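Local coordinates for cytoplasmic protein (Cryptococcus neoformans var. grubii serotype A, PDB 7LPO), which probably hydrolyses steryl beta-glucosides, splitting glucose from the sterol, as a member of glycoside hydrolase family 5, at residues A[684-689]-A[768-774]; A[214-219]-A[231-237]; A[99-103]-A[123-128]. The contacts are given in a common frame with arbitrary orientation. Residue numbers count along the deposited sequence, not the author numbering.

Contact 1: A[684-689]-A[768-774]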
loop_
_atom_site.group_PDB
_atom_site.type_symbol
_atom_site.label_atom_id
_atom_site.label_comp_id
_atom_site.label_asym_id
_atom_site.label_seq_id
_atom_site.Cartn_x
_atom_site.Cartn_y
_atom_site.Cartn_z
ATOM N N ILE A 684 20.383 -1.569 16.931
ATOM C CA ILE A 684 20.809 -2.884 16.457
ATOM C C ILE A 684 22.191 -3.236 17.002
ATOM O O ILE A 684 22.425 -4.357 17.465
ATOM C CB ILE A 684 20.801 -2.937 14.921
ATOM C CG1 ILE A 684 19.374 -2.959 14.381
ATOM C CG2 ILE A 684 21.573 -4.169 14.448
ATOM C CD1 ILE A 684 19.300 -2.752 12.854
ATOM N N THR A 685 23.133 -2.294 16.935
ATOM C CA THR A 685 24.524 -2.619 17.237
ATOM C C THR A 685 24.695 -3.055 18.691
ATOM O O THR A 685 25.353 -4.060 18.979
ATOM C CB THR A 685 25.415 -1.417 16.920
ATOM O OG1 THR A 685 25.184 -0.997 15.571
ATOM C CG2 THR A 685 26.890 -1.771 17.086
ATOM N N SER A 686 24.112 -2.312 19.626
ATOM C CA SER A 686 24.226 -2.667 21.038
ATOM C C SER A 686 23.168 -3.663 21.497
ATOM O O SER A 686 23.354 -4.307 22.538
ATOM C CB SER A 686 24.123 -1.412 21.906
ATOM O OG SER A 686 22.819 -0.847 21.824
ATOM N N THR A 687 22.078 -3.807 20.744
ATOM C CA THR A 687 20.881 -4.567 21.093
ATOM C C THR A 687 20.050 -3.863 22.152
ATOM O O THR A 687 19.010 -4.395 22.554
ATOM C CB THR A 687 21.177 -5.994 21.586
ATOM O OG1 THR A 687 21.632 -5.963 22.945
ATOM C CG2 THR A 687 22.227 -6.658 20.709
ATOM N N LYS A 688 20.443 -2.667 22.582
ATOM C CA LYS A 688 19.746 -1.985 23.662
ATOM C C LYS A 688 18.339 -1.593 23.240
ATOM O O LYS A 688 18.135 -1.011 22.171
ATOM C CB LYS A 688 20.533 -0.752 24.093
ATOM C CG LYS A 688 21.775 -1.112 24.908
ATOM C CD LYS A 688 22.713 0.064 25.054
ATOM C CE LYS A 688 23.499 -0.031 26.350
ATOM N NZ LYS A 688 24.378 1.173 26.531
ATOM N N PHE A 689 17.377 -1.920 24.097
ATOM C CA PHE A 689 15.965 -1.647 23.889
ATOM C C PHE A 689 15.453 -0.920 25.118
ATOM O O PHE A 689 15.725 -1.343 26.243
ATOM C CB PHE A 689 15.193 -2.946 23.678
ATOM C CG PHE A 689 13.707 -2.783 23.651
ATOM C CD1 PHE A 689 13.083 -2.123 22.610
ATOM C CD2 PHE A 689 12.928 -3.336 24.640
ATOM C CE1 PHE A 689 11.718 -2.006 22.572
ATOM C CE2 PHE A 689 11.557 -3.213 24.606
ATOM C CZ PHE A 689 10.955 -2.551 23.571
ATOM N N VAL A 768 16.285 -3.478 27.973
ATOM C CA VAL A 768 16.674 -4.841 27.643
ATOM C C VAL A 768 17.918 -4.788 26.770
ATOM O O VAL A 768 18.054 -3.901 25.919
ATOM C CB VAL A 768 15.538 -5.586 26.913
ATOM C CG1 VAL A 768 15.981 -7.004 26.516
ATOM C CG2 VAL A 768 14.284 -5.623 27.767
ATOM N N GLN A 769 18.832 -5.731 26.983
ATOM C CA GLN A 769 19.928 -5.930 26.048
ATOM C C GLN A 769 20.412 -7.363 26.157
ATOM O O GLN A 769 20.256 -8.011 27.196
ATOM C CB GLN A 769 21.094 -4.967 26.294
ATOM C CG GLN A 769 21.780 -5.110 27.633
ATOM C CD GLN A 769 22.782 -3.992 27.878
ATOM O OE1 GLN A 769 23.655 -3.728 27.048
ATOM N NE2 GLN A 769 22.648 -3.317 29.009
ATOM N N ARG A 770 21.011 -7.848 25.074
ATOM C CA ARG A 770 21.624 -9.167 25.102
ATOM C C ARG A 770 22.882 -9.140 25.962
ATOM O O ARG A 770 23.723 -8.245 25.831
ATOM C CB ARG A 770 21.965 -9.632 23.691
ATOM C CG ARG A 770 22.492 -11.063 23.651
ATOM C CD ARG A 770 22.797 -11.502 22.228
ATOM N NE ARG A 770 23.358 -12.851 22.196
ATOM C CZ ARG A 770 24.660 -13.120 22.264
ATOM N NH1 ARG A 770 25.557 -12.144 22.369
ATOM N NH2 ARG A 770 25.073 -14.373 22.235
ATOM N N ASN A 771 23.008 -10.124 26.848
ATOM C CA ASN A 771 24.216 -10.257 27.653
ATOM C C ASN A 771 25.415 -10.505 26.756
ATOM O O ASN A 771 25.439 -11.476 25.994
ATOM C CB ASN A 771 24.051 -11.400 28.647
ATOM C CG ASN A 771 23.060 -11.072 29.726
ATOM O OD1 ASN A 771 23.032 -9.947 30.235
ATOM N ND2 ASN A 771 22.226 -12.041 30.076
ATOM N N GLY A 772 26.410 -9.630 26.852
ATOM C CA GLY A 772 27.599 -9.751 26.042
ATOM C C GLY A 772 27.501 -9.106 24.681
ATOM O O GLY A 772 28.341 -9.387 23.819
ATOM N N GLY A 773 26.499 -8.269 24.452
ATOM C CA GLY A 773 26.425 -7.525 23.218
ATOM C C GLY A 773 25.730 -8.290 22.110
ATOM O O GLY A 773 24.976 -9.239 22.333
ATOM N N ALA A 774 26.022 -7.871 20.887
ATOM C CA ALA A 774 25.266 -8.315 19.732
ATOM C C ALA A 774 25.735 -9.676 19.233
ATOM O O ALA A 774 26.891 -10.071 19.400
ATOM C CB ALA A 774 25.378 -7.292 18.603
HETATM O O HOH W 1 27.499 -5.180 20.521
HETATM O O HOH W 2 25.586 -4.137 24.348
#
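Strands 689-696 and 761-770 are the inner neighbours of a four-stranded antiparallel sheet in the family 5 C-terminal region, and they meet here at the end of their pairing, where 761-770 runs out and 689-696 begins. Phe-689 and Val-768 form a hydrogen-bonded pair: Phe-689 N to Val-768 O and Val-768 N to Phe-689 O, both 2.8 Å. Beyond it, side chains and waters take over as partners. Two residues beyond Val-768, and two before Phe-689, Arg-770 N donates to Thr-687 OG1 (2.9 Å), whose own proton goes to Ser-686 O in a very short 2.4 Å bond. Thr-687 O is hydrogen-bonded to Tyr-716 OH. Ser-686 OG accepts from Lys-688 N, an ST turn, and also bonds Asp-683. One water joins Thr-685 O to Ala-774 N; another links Ser-686 O, more weakly, to Gln-769 OE1. Arg-770 NE and NH2 reach Ala-717 O and Ala-718 O. Arg-770 opens the type II turn to Gly-773, closed by Gly-773 N to Arg-770 O (3.1 Å), and Arg-770 NH1 donates to Gly-773 O at 3.0 Å.

Contact 2: A[214-219]-A[231-237]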
loop_
_atom_site.group_PDB
_atom_site.type_symbol
_atom_site.label_atom_id
_atom_site.label_comp_id
_atom_site.label_asym_id
_atom_site.label_seq_id
_atom_site.Cartn_x
_atom_site.Cartn_y
_atom_site.Cartn_z
ATOM N N PHE A 214 -13.015 9.541 -14.925
ATOM C CA PHE A 214 -14.274 8.809 -15.032
ATOM C C PHE A 214 -14.694 8.258 -13.672
ATOM O O PHE A 214 -15.802 8.519 -13.192
ATOM C CB PHE A 214 -14.128 7.659 -16.048
ATOM C CG PHE A 214 -14.122 8.082 -17.502
ATOM C CD1 PHE A 214 -14.430 9.371 -17.891
ATOM C CD2 PHE A 214 -13.826 7.152 -18.492
ATOM C CE1 PHE A 214 -14.451 9.727 -19.246
ATOM C CE2 PHE A 214 -13.833 7.507 -19.847
ATOM C CZ PHE A 214 -14.143 8.790 -20.221
ATOM N N PHE A 215 -13.799 7.497 -13.032
ATOM C CA PHE A 215 -14.146 6.768 -11.811
ATOM C C PHE A 215 -14.695 7.690 -10.727
ATOM O O PHE A 215 -15.722 7.390 -10.107
ATOM C CB PHE A 215 -12.913 6.019 -11.298
ATOM C CG PHE A 215 -13.194 5.067 -10.160
ATOM C CD1 PHE A 215 -13.712 3.801 -10.405
ATOM C CD2 PHE A 215 -12.921 5.430 -8.847
ATOM C CE1 PHE A 215 -13.957 2.921 -9.378
ATOM C CE2 PHE A 215 -13.168 4.544 -7.810
ATOM C CZ PHE A 215 -13.689 3.279 -8.088
ATOM N N PHE A 216 -14.007 8.795 -10.456
ATOM C CA PHE A 216 -14.337 9.640 -9.320
ATOM C C PHE A 216 -15.225 10.815 -9.676
ATOM O O PHE A 216 -15.869 11.363 -8.780
ATOM C CB PHE A 216 -13.068 10.202 -8.667
ATOM C CG PHE A 216 -12.340 9.224 -7.819
ATOM C CD1 PHE A 216 -12.945 8.656 -6.717
ATOM C CD2 PHE A 216 -11.047 8.865 -8.124
ATOM C CE1 PHE A 216 -12.277 7.753 -5.939
ATOM C CE2 PHE A 216 -10.368 7.960 -7.340
ATOM C CZ PHE A 216 -10.981 7.407 -6.244
ATOM N N ALA A 217 -15.269 11.227 -10.952
ATOM C CA ALA A 217 -15.956 12.469 -11.282
ATOM C C ALA A 217 -16.520 12.494 -12.697
ATOM O O ALA A 217 -16.707 13.585 -13.250
ATOM C CB ALA A 217 -14.985 13.659 -11.095
ATOM N N GLY A 218 -16.794 11.332 -13.290
ATOM C CA GLY A 218 -17.371 11.304 -14.626
ATOM C C GLY A 218 -18.631 12.139 -14.762
ATOM O O GLY A 218 -18.870 12.753 -15.804
ATOM N N LYS A 219 -19.455 12.184 -13.714
ATOM C CA LYS A 219 -20.709 12.933 -13.808
ATOM C C LYS A 219 -20.474 14.436 -13.910
ATOM O O LYS A 219 -21.345 15.160 -14.403
ATOM C CB LYS A 219 -21.607 12.628 -12.603
ATOM C CG LYS A 219 -22.227 11.242 -12.632
ATOM C CD LYS A 219 -23.106 10.988 -11.411
ATOM C CE LYS A 219 -22.279 10.525 -10.220
ATOM N NZ LYS A 219 -23.113 9.883 -9.149
ATOM N N ASN A 231 -24.019 7.132 -15.753
ATOM C CA ASN A 231 -22.716 7.715 -16.047
ATOM C C ASN A 231 -21.618 6.683 -15.774
ATOM O O ASN A 231 -21.717 5.859 -14.862
ATOM C CB ASN A 231 -22.470 8.974 -15.221
ATOM C CG ASN A 231 -21.174 9.701 -15.639
ATOM O OD1 ASN A 231 -20.083 9.395 -15.158
ATOM N ND2 ASN A 231 -21.303 10.649 -16.541
ATOM N N ILE A 232 -20.571 6.711 -16.597
ATOM C CA ILE A 232 -19.428 5.818 -16.402
ATOM C C ILE A 232 -18.926 5.855 -14.960
ATOM O O ILE A 232 -18.439 4.842 -14.436
ATOM C CB ILE A 232 -18.310 6.190 -17.402
ATOM C CG1 ILE A 232 -17.133 5.228 -17.309
ATOM C CG2 ILE A 232 -17.834 7.620 -17.165
ATOM C CD1 ILE A 232 -17.509 3.786 -17.449
ATOM N N GLN A 233 -19.062 6.997 -14.285
ATOM C CA GLN A 233 -18.625 7.087 -12.892
ATOM C C GLN A 233 -19.367 6.086 -12.010
ATOM O O GLN A 233 -18.754 5.387 -11.192
ATOM C CB GLN A 233 -18.821 8.515 -12.367
ATOM C CG GLN A 233 -18.550 8.684 -10.883
ATOM C CD GLN A 233 -18.971 10.052 -10.354
ATOM O OE1 GLN A 233 -19.022 11.030 -11.101
ATOM N NE2 GLN A 233 -19.276 10.122 -9.053
ATOM N N ASP A 234 -20.695 6.014 -12.152
ATOM C CA ASP A 234 -21.479 5.085 -11.340
ATOM C C ASP A 234 -21.250 3.644 -11.776
ATOM O O ASP A 234 -21.122 2.745 -10.938
ATOM C CB ASP A 234 -22.967 5.440 -11.419
ATOM C CG ASP A 234 -23.331 6.643 -10.540
ATOM O OD1 ASP A 234 -22.674 6.844 -9.491
ATOM O OD2 ASP A 234 -24.262 7.398 -10.902
ATOM N N PHE A 235 -21.198 3.407 -13.084
ATOM C CA PHE A 235 -20.908 2.070 -13.587
ATOM C C PHE A 235 -19.626 1.521 -12.961
ATOM O O PHE A 235 -19.630 0.443 -12.358
ATOM C CB PHE A 235 -20.818 2.128 -15.117
ATOM C CG PHE A 235 -20.655 0.794 -15.781
ATOM C CD1 PHE A 235 -19.395 0.257 -15.986
ATOM C CD2 PHE A 235 -21.757 0.087 -16.223
ATOM C CE1 PHE A 235 -19.243 -0.972 -16.607
ATOM C CE2 PHE A 235 -21.612 -1.140 -16.836
ATOM C CZ PHE A 235 -20.359 -1.667 -17.032
ATOM N N LEU A 236 -18.525 2.272 -13.052
ATOM C CA LEU A 236 -17.257 1.775 -12.520
ATOM C C LEU A 236 -17.300 1.646 -10.999
ATOM O O LEU A 236 -16.898 0.615 -10.451
ATOM C CB LEU A 236 -16.103 2.685 -12.945
ATOM C CG LEU A 236 -15.804 2.726 -14.445
ATOM C CD1 LEU A 236 -14.712 3.744 -14.811
ATOM C CD2 LEU A 236 -15.426 1.340 -14.949
ATOM N N GLN A 237 -17.782 2.677 -10.293
ATOM C CA GLN A 237 -17.774 2.609 -8.832
ATOM C C GLN A 237 -18.703 1.510 -8.327
ATOM O O GLN A 237 -18.355 0.776 -7.396
ATOM C CB GLN A 237 -18.173 3.959 -8.219
ATOM C CG GLN A 237 -17.118 5.048 -8.334
ATOM C CD GLN A 237 -17.287 6.163 -7.298
ATOM O OE1 GLN A 237 -17.640 5.915 -6.139
ATOM N NE2 GLN A 237 -17.013 7.397 -7.714
HETATM O O HOH W 3 -16.712 10.165 -6.445
#
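Helices can approach closely where one presents a gap in its surface. The axes of 214-219 and 232-237 come within 7.0 Å, running nearly antiparallel at 148°. The gap is Gly-218: a CB there would point at the partner and lie just 2.5 Å from Asn-231 OD1, with Ile-232 CG2 and Gln-233 CB also crowded. Into this hollow comes Asn-231, the N-cap residue whose OD1 accepts from Gln-233 N (2.7 Å). Gln-233 lies along the backbone, its CB 3.1 Å from Phe-214 O, and its OE1 takes the hydrogen of Lys-219 N at 2.9 Å. Two aromatic rings carry aliphatic groups on their faces by CH-pi contact: Ile-232 CG2 lies over Phe-214, and Gln-237 CG over Phe-215. Leu-236 fits beside both, with CD1 4.1 Å from Phe-214 CB and CB 3.7 Å from Phe-215 CD1. Gln-237 NE2 bonds Phe-215 O (2.7 Å), while its OE1 is met by His-408. At the exposed end of the contact, Lys-219 NZ forms a salt bridge with Asp-234 OD1 (3.1 Å). The whole is an antiparallel helical hairpin, its second helix opened by an asparagine N-cap.

Contact 3: A[99-103]-A[123-128]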
loop_
_atom_site.group_PDB
_atom_site.type_symbol
_atom_site.label_atom_id
_atom_site.label_comp_id
_atom_site.label_asym_id
_atom_site.label_seq_id
_atom_site.Cartn_x
_atom_site.Cartn_y
_atom_site.Cartn_z
ATOM N N LEU A 99 -1.519 -8.766 9.285
ATOM C CA LEU A 99 -1.374 -8.978 7.854
ATOM C C LEU A 99 -2.332 -8.033 7.154
ATOM O O LEU A 99 -3.508 -7.981 7.517
ATOM C CB LEU A 99 -1.685 -10.423 7.453
ATOM C CG LEU A 99 -0.824 -11.521 8.065
ATOM C CD1 LEU A 99 -1.464 -12.869 7.789
ATOM C CD2 LEU A 99 0.586 -11.473 7.532
ATOM N N ARG A 100 -1.818 -7.258 6.199
ATOM C CA ARG A 100 -2.648 -6.506 5.267
ATOM C C ARG A 100 -2.822 -7.403 4.051
ATOM O O ARG A 100 -1.846 -7.707 3.354
ATOM C CB ARG A 100 -1.999 -5.176 4.906
ATOM C CG ARG A 100 -2.856 -4.311 3.989
ATOM C CD ARG A 100 -2.350 -2.899 4.015
ATOM N NE ARG A 100 -3.038 -2.010 3.087
ATOM C CZ ARG A 100 -2.575 -1.671 1.888
ATOM N NH1 ARG A 100 -1.425 -2.169 1.436
ATOM N NH2 ARG A 100 -3.265 -0.825 1.138
ATOM N N TYR A 101 -4.046 -7.877 3.829
ATOM C CA TYR A 101 -4.287 -8.928 2.850
ATOM C C TYR A 101 -4.646 -8.316 1.503
ATOM O O TYR A 101 -5.659 -7.626 1.380
ATOM C CB TYR A 101 -5.391 -9.877 3.316
ATOM C CG TYR A 101 -5.513 -11.048 2.381
ATOM C CD1 TYR A 101 -6.271 -10.956 1.219
ATOM C CD2 TYR A 101 -4.819 -12.231 2.623
ATOM C CE1 TYR A 101 -6.358 -12.024 0.335
ATOM C CE2 TYR A 101 -4.906 -13.305 1.744
ATOM C CZ TYR A 101 -5.679 -13.192 0.605
ATOM O OH TYR A 101 -5.758 -14.248 -0.279
ATOM N N VAL A 102 -3.844 -8.621 0.492
ATOM C CA VAL A 102 -3.948 -7.996 -0.822
ATOM C C VAL A 102 -4.816 -8.853 -1.737
ATOM O O VAL A 102 -4.559 -10.049 -1.911
ATOM C CB VAL A 102 -2.550 -7.796 -1.433
ATOM C CG1 VAL A 102 -2.652 -7.241 -2.838
ATOM C CG2 VAL A 102 -1.695 -6.893 -0.555
ATOM N N PHE A 103 -5.844 -8.237 -2.325
ATOM C CA PHE A 103 -6.629 -8.847 -3.389
ATOM C C PHE A 103 -6.958 -7.768 -4.412
ATOM O O PHE A 103 -6.955 -6.574 -4.108
ATOM C CB PHE A 103 -7.915 -9.512 -2.865
ATOM C CG PHE A 103 -8.934 -8.545 -2.356
ATOM C CD1 PHE A 103 -8.868 -8.074 -1.055
ATOM C CD2 PHE A 103 -9.950 -8.099 -3.172
ATOM C CE1 PHE A 103 -9.795 -7.178 -0.573
ATOM C CE2 PHE A 103 -10.889 -7.202 -2.698
ATOM C CZ PHE A 103 -10.811 -6.740 -1.396
ATOM N N TYR A 123 -10.997 -19.465 -1.987
ATOM C CA TYR A 123 -9.567 -19.595 -1.738
ATOM C C TYR A 123 -9.111 -18.575 -0.700
ATOM O O TYR A 123 -8.380 -18.914 0.240
ATOM C CB TYR A 123 -8.768 -19.427 -3.030
ATOM C CG TYR A 123 -7.318 -19.110 -2.745
ATOM C CD1 TYR A 123 -6.417 -20.119 -2.441
ATOM C CD2 TYR A 123 -6.858 -17.793 -2.737
ATOM C CE1 TYR A 123 -5.095 -19.836 -2.156
ATOM C CE2 TYR A 123 -5.532 -17.499 -2.453
ATOM C CZ TYR A 123 -4.656 -18.526 -2.167
ATOM O OH TYR A 123 -3.337 -18.249 -1.882
ATOM N N ILE A 124 -9.525 -17.312 -0.861
ATOM C CA ILE A 124 -9.157 -16.279 0.106
ATOM C C ILE A 124 -9.628 -16.668 1.500
ATOM O O ILE A 124 -8.905 -16.497 2.486
ATOM C CB ILE A 124 -9.731 -14.911 -0.307
ATOM C CG1 ILE A 124 -8.981 -14.340 -1.510
ATOM C CG2 ILE A 124 -9.650 -13.947 0.852
ATOM C CD1 ILE A 124 -9.687 -13.167 -2.169
ATOM N N ILE A 125 -10.851 -17.186 1.605
ATOM C CA ILE A 125 -11.385 -17.597 2.899
ATOM C C ILE A 125 -10.514 -18.683 3.514
ATOM O O ILE A 125 -10.228 -18.662 4.715
ATOM C CB ILE A 125 -12.848 -18.057 2.745
ATOM C CG1 ILE A 125 -13.756 -16.828 2.683
ATOM C CG2 ILE A 125 -13.240 -18.998 3.870
ATOM C CD1 ILE A 125 -15.135 -17.107 2.128
ATOM N N ALA A 126 -10.084 -19.649 2.700
ATOM C CA ALA A 126 -9.197 -20.697 3.191
ATOM C C ALA A 126 -7.880 -20.114 3.684
ATOM O O ALA A 126 -7.359 -20.528 4.725
ATOM C CB ALA A 126 -8.938 -21.723 2.083
ATOM N N VAL A 127 -7.313 -19.163 2.941
ATOM C CA VAL A 127 -6.100 -18.490 3.402
ATOM C C VAL A 127 -6.363 -17.764 4.714
ATOM O O VAL A 127 -5.577 -17.851 5.659
ATOM C CB VAL A 127 -5.574 -17.524 2.326
ATOM C CG1 VAL A 127 -4.401 -16.707 2.869
ATOM C CG2 VAL A 127 -5.176 -18.291 1.080
ATOM N N LEU A 128 -7.487 -17.053 4.801
ATOM C CA LEU A 128 -7.802 -16.345 6.038
ATOM C C LEU A 128 -7.935 -17.310 7.211
ATOM O O LEU A 128 -7.532 -16.990 8.334
ATOM C CB LEU A 128 -9.081 -15.529 5.863
ATOM C CG LEU A 128 -8.955 -14.395 4.851
ATOM C CD1 LEU A 128 -10.288 -13.689 4.645
ATOM C CD2 LEU A 128 -7.863 -13.402 5.292
#
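Helix-on-sheet packing is apolar, and here it is centred on Tyr-101 of strand 98-104. The axes are 11.2 Å apart at their closest, and Tyr-101 reaches into that gap to meet the helix side chains. Tyr-123 starts the interface obliquely, its CE2 3.9 Å from Tyr-101 OH, while its own hydroxyl is hydrogen-bonded to Leu-77 O. Ile-124 points at the strand and meets two residues: its CG1 lies 3.5 Å from Tyr-101 OH, its CG2 3.8 Å from Tyr-101 CE1, and its CD1 touches Phe-103 CB at 4.1 Å. Strand and helix belong to a beta-alpha-beta crossover of the family's TIM barrel, for helix 118-133 leads on to the parallel neighbouring strand 137-143. Ile-125 packs on Arg-250 and Ile-251 of helix 232-254. One turn on from Tyr-123, Val-127 sets CG1 against the edge of the Tyr-101 ring, 3.6 Å from CE2. Leu-128 then brings CD2 to 4.2 Å from Tyr-101 CD2 and also packs on Ile-251 and on Val-263 of strand 263-267.

In the fold
The three contacts follow one another along the chain without overlap, contact 3 first, then contact 2, then contact 1. Contact 3 lies within the barrel, its centre about 15 Å from the chain centre. Contact 2 falls in the long connection between strands 137-143 and 263-267, its centre about 28 Å from that of contact 3; the two are tied by helix 232-254, which begins in contact 2 and further along packs against residues of contact 3. Contact 1 belongs to the separate C-terminal sheet, about 55 Å from contact 2 between centres and on the opposite side of the chain's centre. The enzyme thus illustrates a barrel whose helix 232-254 carries helix 206-221 near its N-terminal end, followed by a beta domain.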